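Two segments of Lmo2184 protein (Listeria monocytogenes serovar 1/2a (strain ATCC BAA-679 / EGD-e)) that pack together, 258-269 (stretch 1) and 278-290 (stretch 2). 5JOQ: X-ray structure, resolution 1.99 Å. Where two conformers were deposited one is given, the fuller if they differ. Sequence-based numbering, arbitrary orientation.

Stretch 1, residues 258-269: NRVYDLDENLFG
Stretch 2 278-290: EALKEMEKMLYDN

Stretch 1 is an extended segment that closes in a turn, and it runs antiparallel to the helix of stretch 2, which is already helical at Glu278, having begun earlier in the chain. The register sets the frame: CA to CA, Arg259 lies 7.4 Å from Asn290, Tyr261 7.7 Å from Met286, Leu263 8.8 Å from Met283, and Leu267 6.2 Å from Ala279. The contact buries 559 Å², counting both sides, and is mainly apolar, with no clear hydrogen bond across it.

Asn258 leaves a preceding helix through a Schellman motif, with phi/psi 62/42, and does not reach stretch 2. Arg259 (-113/43) sets its CB sideways, but a side chain with chi1 m, chi2 t and chi3 p brings the guanidinium near Leu287 and Asn290. NH2 of Arg259 stops 3.5 Å from OD1 of Asn290, whose poor order makes this a loose rule, and 4.4 Å from O of Leu287, which lies near the guanidinium plane at its edge.

Strand geometry from Val260 to Asp262 (phi -118, -122, -94; psi 126, 141, 124) makes the side chains alternate: Val260 is out of reach, Tyr261 points toward the helix, Asp262 away. Tyr261, chi1 m and chi2 90°, offers a ring face to Met286. CG of Met286 sits 4.2 Å from the centroid of the Tyr261 ring, 22° off its normal, a CH-pi contact; SD of Met286 lies obliquely, 4.7 Å from the same centroid, and 3.8 Å from CB of Tyr261. The m, t, m rotamer of Met286 thus lays its chain along the tyrosine and sends CE onward to the next hydrophobic residues. At the far end of the ring, OH of Tyr261 comes 3.7 Å from CA of Asn290.

Leu263 (-78/127; m, t) starts sideways, yet its CD2 reaches CE of Met286 at a tight 3.3 Å and CE of Met283 at 4.2 Å. The two methionines, just under a turn apart, both bring a CE to the CD2 of Leu263.

The chain then turns at Asp264 (-55/112). Its carbonyl O accepts from N of Leu267 (3.0 Å) and N of Phe268 (2.9 Å), while its OD1 accepts from N of Asn266 (3.0 Å). Glu265 (-58/-35) and Asn266 (-64/-26) make no contact with the helix; the turn brings the next two residues to it.

Leu267 (-106/-33; chi1 t, chi2 p) points toward the helix. Its CG is 4.2 Å from CB of Ala279, and its CD1 is 3.6 Å from CD of Glu278. The small Ala279 coincides with the nearest backbone approach in the register. Phe268 (-104/91; chi1 m, chi2 -89°) brings its ring in from a sideways CB: CE1 is 3.8 Å from both CB of Ala279 and CE of Met283, and CZ is 3.5 Å from O of Ala279, 3.9 Å from CB of Glu282 and 3.9 Å from CE of Met286. The ring thus contacts residues spread over two helical turns, Met286 reaching back to it through CE. Gly269 leaves the contact.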

# COMPACT_ATOMS: atom_id res chain seq x y z
N ASN A 258 -4.71 -18.60 18.80
CA ASN A 258 -3.77 -17.48 18.61
C ASN A 258 -2.46 -17.96 17.98
O ASN A 258 -1.37 -17.54 18.38
CB ASN A 258 -3.52 -16.74 19.93
CG ASN A 258 -2.75 -15.43 19.74
OD1 ASN A 258 -2.96 -14.70 18.75
ND2 ASN A 258 -1.84 -15.13 20.68
N ARG A 259 -2.57 -18.85 17.00
CA ARG A 259 -1.43 -19.39 16.27
C ARG A 259 -1.45 -18.93 14.81
O ARG A 259 -1.21 -19.71 13.89
CB ARG A 259 -1.41 -20.92 16.37
CG ARG A 259 -1.49 -21.47 17.84
CD ARG A 259 -1.15 -22.98 17.93
NE ARG A 259 0.26 -23.26 17.66
CZ ARG A 259 0.82 -24.48 17.65
NH1 ARG A 259 0.08 -25.54 17.91
NH2 ARG A 259 2.12 -24.63 17.39
N VAL A 260 -1.76 -17.65 14.59
CA VAL A 260 -1.76 -17.05 13.26
C VAL A 260 -0.70 -15.96 13.27
O VAL A 260 -0.73 -15.08 14.15
CB VAL A 260 -3.14 -16.48 12.89
CG1 VAL A 260 -3.11 -15.95 11.43
CG2 VAL A 260 -4.25 -17.52 13.12
N TYR A 261 0.24 -16.01 12.32
CA TYR A 261 1.34 -15.06 12.28
C TYR A 261 1.34 -14.33 10.95
O TYR A 261 1.16 -14.96 9.90
CB TYR A 261 2.70 -15.78 12.44
CG TYR A 261 2.79 -16.52 13.74
CD1 TYR A 261 2.38 -17.84 13.83
CD2 TYR A 261 3.28 -15.90 14.88
CE1 TYR A 261 2.44 -18.55 15.05
CE2 TYR A 261 3.36 -16.61 16.13
CZ TYR A 261 2.91 -17.92 16.19
OH TYR A 261 2.96 -18.63 17.38
N ASP A 262 1.63 -13.05 10.98
CA ASP A 262 1.91 -12.29 9.77
C ASP A 262 3.41 -12.28 9.54
O ASP A 262 4.18 -11.88 10.43
CB ASP A 262 1.38 -10.86 9.91
CG ASP A 262 -0.11 -10.84 9.89
OD1 ASP A 262 -0.65 -11.33 8.87
OD2 ASP A 262 -0.73 -10.42 10.90
N LEU A 263 3.83 -12.72 8.38
CA LEU A 263 5.26 -12.81 8.10
C LEU A 263 5.77 -11.41 7.77
O LEU A 263 5.22 -10.73 6.90
CB LEU A 263 5.52 -13.76 6.93
CG LEU A 263 5.14 -15.22 7.18
CD1 LEU A 263 5.40 -16.02 5.89
CD2 LEU A 263 5.96 -15.84 8.35
N ASP A 264 6.83 -10.99 8.45
CA ASP A 264 7.35 -9.64 8.21
C ASP A 264 7.66 -9.48 6.72
O ASP A 264 8.56 -10.13 6.20
CB ASP A 264 8.61 -9.38 9.02
CG ASP A 264 9.16 -7.98 8.81
OD1 ASP A 264 8.61 -7.21 7.97
OD2 ASP A 264 10.16 -7.66 9.48
N GLU A 265 6.90 -8.65 6.04
CA GLU A 265 7.01 -8.48 4.61
C GLU A 265 8.42 -8.07 4.22
O GLU A 265 8.91 -8.38 3.15
CB GLU A 265 5.95 -7.49 4.14
CG GLU A 265 6.07 -7.04 2.71
CD GLU A 265 6.98 -5.87 2.58
OE1 GLU A 265 7.08 -5.08 3.53
OE2 GLU A 265 7.59 -5.74 1.51
N ASN A 266 9.05 -7.26 5.05
CA ASN A 266 10.39 -6.76 4.77
C ASN A 266 11.42 -7.88 4.73
O ASN A 266 12.45 -7.74 4.06
CB ASN A 266 10.77 -5.72 5.83
CG ASN A 266 10.83 -4.33 5.27
OD1 ASN A 266 11.87 -3.90 4.78
ND2 ASN A 266 9.71 -3.62 5.33
N LEU A 267 11.17 -8.98 5.43
CA LEU A 267 12.11 -10.09 5.51
C LEU A 267 11.70 -11.31 4.70
O LEU A 267 12.56 -12.01 4.18
CB LEU A 267 12.28 -10.50 6.99
CG LEU A 267 13.13 -11.72 7.35
CD1 LEU A 267 14.59 -11.51 6.96
CD2 LEU A 267 13.04 -11.94 8.86
N PHE A 268 10.40 -11.58 4.56
CA PHE A 268 9.86 -12.73 3.83
C PHE A 268 9.30 -12.25 2.47
O PHE A 268 8.11 -11.91 2.36
CB PHE A 268 8.74 -13.40 4.65
CG PHE A 268 9.23 -14.06 5.92
CD1 PHE A 268 9.64 -15.39 5.90
CD2 PHE A 268 9.24 -13.37 7.11
CE1 PHE A 268 10.10 -16.01 7.06
CE2 PHE A 268 9.69 -13.98 8.30
CZ PHE A 268 10.13 -15.30 8.26
N GLY A 269 10.12 -12.25 1.45
CA GLY A 269 9.61 -11.90 0.14
C GLY A 269 8.97 -13.09 -0.57
O GLY A 269 9.03 -14.22 -0.10
N GLU A 278 18.30 -15.39 7.72
CA GLU A 278 17.56 -14.70 8.76
C GLU A 278 16.09 -15.15 8.75
O GLU A 278 15.52 -15.41 9.79
CB GLU A 278 17.66 -13.20 8.56
CG GLU A 278 17.01 -12.39 9.66
CD GLU A 278 17.14 -10.89 9.48
OE1 GLU A 278 17.78 -10.44 8.51
OE2 GLU A 278 16.58 -10.15 10.31
N ALA A 279 15.51 -15.25 7.57
CA ALA A 279 14.12 -15.67 7.42
C ALA A 279 13.91 -17.07 7.99
O ALA A 279 12.92 -17.32 8.69
CB ALA A 279 13.72 -15.64 5.95
N LEU A 280 14.83 -17.99 7.70
CA LEU A 280 14.69 -19.35 8.21
C LEU A 280 14.76 -19.38 9.74
O LEU A 280 14.06 -20.17 10.38
CB LEU A 280 15.77 -20.24 7.60
CG LEU A 280 15.59 -21.74 7.77
CD1 LEU A 280 14.26 -22.19 7.19
CD2 LEU A 280 16.78 -22.49 7.12
N LYS A 281 15.59 -18.53 10.34
CA LYS A 281 15.69 -18.50 11.80
C LYS A 281 14.42 -17.93 12.42
O LYS A 281 14.00 -18.36 13.51
CB LYS A 281 16.88 -17.66 12.22
CG LYS A 281 18.24 -18.27 11.90
CD LYS A 281 19.41 -17.31 12.23
CE LYS A 281 20.69 -17.71 11.46
NZ LYS A 281 21.58 -16.55 11.08
N GLU A 282 13.85 -16.90 11.80
CA GLU A 282 12.58 -16.37 12.27
C GLU A 282 11.46 -17.41 12.10
O GLU A 282 10.59 -17.56 12.97
CB GLU A 282 12.28 -15.06 11.53
CG GLU A 282 11.27 -14.17 12.18
CD GLU A 282 11.63 -13.86 13.62
OE1 GLU A 282 12.83 -13.58 13.93
OE2 GLU A 282 10.71 -13.96 14.44
N MET A 283 11.52 -18.19 11.01
CA MET A 283 10.53 -19.25 10.81
C MET A 283 10.60 -20.28 11.92
O MET A 283 9.57 -20.72 12.44
CB MET A 283 10.74 -19.91 9.44
CG MET A 283 9.69 -20.97 9.11
SD MET A 283 8.03 -20.32 8.90
CE MET A 283 8.20 -19.29 7.41
N GLU A 284 11.82 -20.65 12.31
CA GLU A 284 11.98 -21.63 13.38
C GLU A 284 11.38 -21.12 14.68
O GLU A 284 10.76 -21.89 15.43
CB GLU A 284 13.47 -21.98 13.54
CG GLU A 284 13.71 -23.07 14.53
CD GLU A 284 15.19 -23.28 14.86
OE1 GLU A 284 16.08 -22.75 14.14
OE2 GLU A 284 15.44 -23.99 15.86
N LYS A 285 11.50 -19.81 14.96
CA LYS A 285 10.91 -19.25 16.18
C LYS A 285 9.40 -19.35 16.16
O LYS A 285 8.78 -19.72 17.17
CB LYS A 285 11.33 -17.79 16.34
CG LYS A 285 12.78 -17.59 16.74
CD LYS A 285 13.12 -16.12 16.92
CE LYS A 285 14.63 -15.92 16.94
NZ LYS A 285 15.01 -14.53 16.58
N MET A 286 8.78 -19.04 15.02
CA MET A 286 7.32 -19.08 14.92
C MET A 286 6.79 -20.50 15.02
O MET A 286 5.73 -20.73 15.60
CB MET A 286 6.89 -18.46 13.59
CG MET A 286 6.88 -16.94 13.63
SD MET A 286 6.40 -16.25 12.03
CE MET A 286 7.79 -16.64 11.03
N LEU A 287 7.47 -21.47 14.40
CA LEU A 287 6.94 -22.83 14.35
C LEU A 287 7.05 -23.54 15.69
O LEU A 287 6.23 -24.41 15.98
CB LEU A 287 7.67 -23.65 13.28
CG LEU A 287 7.46 -23.19 11.83
CD1 LEU A 287 8.03 -24.26 10.85
CD2 LEU A 287 5.98 -22.90 11.60
N TYR A 288 8.05 -23.20 16.51
CA TYR A 288 8.29 -23.94 17.75
C TYR A 288 8.24 -23.09 19.02
O TYR A 288 8.01 -23.66 20.09
CB TYR A 288 9.64 -24.67 17.70
CG TYR A 288 9.73 -25.54 16.48
CD1 TYR A 288 9.13 -26.80 16.45
CD2 TYR A 288 10.39 -25.09 15.34
CE1 TYR A 288 9.17 -27.59 15.31
CE2 TYR A 288 10.43 -25.86 14.18
CZ TYR A 288 9.83 -27.12 14.17
OH TYR A 288 9.84 -27.89 13.02
N ASP A 289 8.51 -21.79 18.94
CA ASP A 289 8.54 -20.96 20.15
C ASP A 289 7.14 -20.64 20.67
O ASP A 289 6.95 -20.54 21.88
CB ASP A 289 9.29 -19.64 19.90
CG ASP A 289 10.81 -19.82 19.87
OD1 ASP A 289 11.28 -20.97 19.73
OD2 ASP A 289 11.52 -18.79 19.98
N ASN A 290 6.17 -20.47 19.77
CA ASN A 290 4.80 -20.18 20.18
C ASN A 290 4.72 -18.84 20.90
O ASN A 290 4.03 -18.70 21.91
CB ASN A 290 4.26 -21.30 21.08
CG ASN A 290 4.38 -22.67 20.44
OD1 ASN A 290 4.42 -22.80 19.22
ND2 ASN A 290 4.44 -23.71 21.27